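Local atomic coordinates of phenolic acid decarboxylase (Sedimentibacter hydroxybenzoicus, PDB entry 7AE5), a protein that catalyses the reversible, non-oxidative decarboxylation of 4-hydroxybenzoate and 3,4-dihydroxybenzoate with the help of prenylated FMN and manganese. Residues Gly277-Ser282 with Tyr347-Gly352. Residues are numbered along the deposited sequence; the frame is centred on the assembly and turned at random.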
loop_
_atom_site.group_PDB
_atom_site.type_symbol
_atom_site.label_atom_id
_atom_site.label_comp_id
_atom_site.label_asym_id
_atom_site.label_seq_id
_atom_site.Cartn_x
_atom_site.Cartn_y
_atom_site.Cartn_z
ATOM N N GLY C 277 -27.622 -4.515 26.672
ATOM C CA GLY C 277 -27.263 -3.967 25.386
ATOM C C GLY C 277 -26.463 -2.685 25.504
ATOM O O GLY C 277 -26.520 -1.964 26.501
ATOM N N GLU C 278 -25.681 -2.417 24.463
ATOM C CA GLU C 278 -24.943 -1.173 24.327
ATOM C C GLU C 278 -25.138 -0.650 22.912
ATOM O O GLU C 278 -25.521 -1.394 22.005
ATOM C CB GLU C 278 -23.449 -1.357 24.642
ATOM C CG GLU C 278 -23.181 -2.273 25.835
ATOM C CD GLU C 278 -21.832 -2.025 26.485
ATOM O OE1 GLU C 278 -21.707 -1.028 27.227
ATOM O OE2 GLU C 278 -20.902 -2.830 26.260
ATOM N N PHE C 279 -24.863 0.643 22.725
ATOM C CA PHE C 279 -25.189 1.306 21.464
ATOM C C PHE C 279 -24.484 0.721 20.235
ATOM O O PHE C 279 -24.990 0.905 19.122
ATOM C CB PHE C 279 -24.925 2.817 21.565
ATOM C CG PHE C 279 -23.475 3.192 21.700
ATOM C CD1 PHE C 279 -22.695 3.416 20.577
ATOM C CD2 PHE C 279 -22.901 3.352 22.951
ATOM C CE1 PHE C 279 -21.364 3.765 20.698
ATOM C CE2 PHE C 279 -21.569 3.707 23.080
ATOM C CZ PHE C 279 -20.799 3.912 21.952
ATOM N N PRO C 280 -23.331 0.011 20.353
ATOM C CA PRO C 280 -22.810 -0.682 19.163
ATOM C C PRO C 280 -23.636 -1.892 18.751
ATOM O O PRO C 280 -23.257 -2.612 17.823
ATOM C CB PRO C 280 -21.394 -1.091 19.583
ATOM C CG PRO C 280 -21.031 -0.128 20.632
ATOM C CD PRO C 280 -22.294 0.078 21.400
ATOM N N GLY C 281 -24.754 -2.134 19.432
ATOM C CA GLY C 281 -25.663 -3.185 19.020
ATOM C C GLY C 281 -25.340 -4.563 19.541
ATOM O O GLY C 281 -25.790 -5.554 18.957
ATOM N N SER C 282 -24.584 -4.665 20.630
ATOM C CA SER C 282 -24.210 -5.953 21.192
ATOM C C SER C 282 -24.352 -5.899 22.706
ATOM O O SER C 282 -24.519 -4.831 23.303
ATOM C CB SER C 282 -22.783 -6.341 20.793
ATOM O OG SER C 282 -21.842 -5.453 21.370
ATOM N N TYR C 347 -23.169 8.343 13.885
ATOM C CA TYR C 347 -23.094 6.910 13.619
ATOM C C TYR C 347 -22.169 6.235 14.624
ATOM O O TYR C 347 -20.945 6.397 14.561
ATOM C CB TYR C 347 -22.650 6.680 12.179
ATOM C CG TYR C 347 -23.547 7.422 11.215
ATOM C CD1 TYR C 347 -24.908 7.150 11.163
ATOM C CD2 TYR C 347 -23.046 8.412 10.384
ATOM C CE1 TYR C 347 -25.740 7.833 10.298
ATOM C CE2 TYR C 347 -23.872 9.099 9.515
ATOM C CZ TYR C 347 -25.217 8.806 9.477
ATOM O OH TYR C 347 -26.041 9.490 8.615
ATOM N N THR C 348 -22.770 5.476 15.540
ATOM C CA THR C 348 -22.062 4.748 16.592
ATOM C C THR C 348 -21.173 5.693 17.402
ATOM O O THR C 348 -19.953 5.537 17.483
ATOM C CB THR C 348 -21.254 3.588 16.006
ATOM O OG1 THR C 348 -21.987 2.999 14.925
ATOM C CG2 THR C 348 -21.007 2.528 17.072
ATOM N N HIS C 349 -21.825 6.689 18.004
ATOM C CA HIS C 349 -21.159 7.707 18.819
ATOM C C HIS C 349 -19.989 8.346 18.078
ATOM O O HIS C 349 -18.908 8.543 18.632
ATOM C CB HIS C 349 -20.697 7.134 20.158
ATOM C CG HIS C 349 -20.694 8.136 21.269
ATOM N ND1 HIS C 349 -20.396 7.803 22.573
ATOM C CD2 HIS C 349 -20.960 9.464 21.272
ATOM C CE1 HIS C 349 -20.476 8.883 23.330
ATOM N NE2 HIS C 349 -20.816 9.904 22.565
ATOM N N GLY C 350 -20.205 8.663 16.806
ATOM C CA GLY C 350 -19.210 9.397 16.056
ATOM C C GLY C 350 -18.057 8.582 15.517
ATOM O O GLY C 350 -17.041 9.162 15.128
ATOM N N ILE C 351 -18.171 7.252 15.490
ATOM C CA ILE C 351 -17.141 6.468 14.817
ATOM C C ILE C 351 -17.195 6.714 13.314
ATOM O O ILE C 351 -16.161 6.714 12.638
ATOM C CB ILE C 351 -17.278 4.974 15.169
ATOM C CG1 ILE C 351 -16.984 4.760 16.655
ATOM C CG2 ILE C 351 -16.324 4.130 14.338
ATOM C CD1 ILE C 351 -17.328 3.377 17.158
ATOM N N GLY C 352 -18.386 6.953 12.772
ATOM C CA GLY C 352 -18.552 7.394 11.397
ATOM C C GLY C 352 -18.934 8.865 11.366
ATOM O O GLY C 352 -19.861 9.290 12.060
#
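The bond from Gly281 N to Glu278 O, 2.8 Å long, closes a type I turn with two central residues: Phe279, which meets Thr348 and His349, and Pro280, which touches the Thr348 methyl. Proline's ring-limited phi (-71°) is compatible with this turn. Gly281 follows as a G1 bulge, where a side chain would strike the preceding carbonyl. Opposite, Thr348 to Ile351 form a type I' turn, with Gly350 in a left-handed conformation easy for glycine. No hydrogen bond crosses the contact; apolar packing carries it. Phe279 CG sits between its backbone N and carbonyl carbon (chi1 67°), which turns the ring toward the 347-352 loop, with Pro280 CD over one face near the rim. Phe279 CE1 lies 3.5 Å from His349 CB and 3.8 Å from Thr348 CG2; a flat apolar ring can meet both a methyl and a ring edge. The imidazole presents its edge to the Phe279 face in an offset edge-to-face pair, planes at 86° and centroids 5.5 Å apart, and also meets the rings of His377 and Tyr381. Threonine suits its place by being two-sided: the methyl meets Phe279, and OG1 hydrogen-bonds Thr405 OG1 of the second subunit. An alanine replacing Phe279 would probably open a gap beside His349 CB and take from the imidazole one of its aromatic partners. Glu278, the predicted proton donor, directly precedes Phe279. The contact joins the 277-278/282-283 hairpin of the Rift-related domain to the loop between strands 340-347 and 352-357 of the C-terminal domain, with helix 397-407 of the second subunit against it.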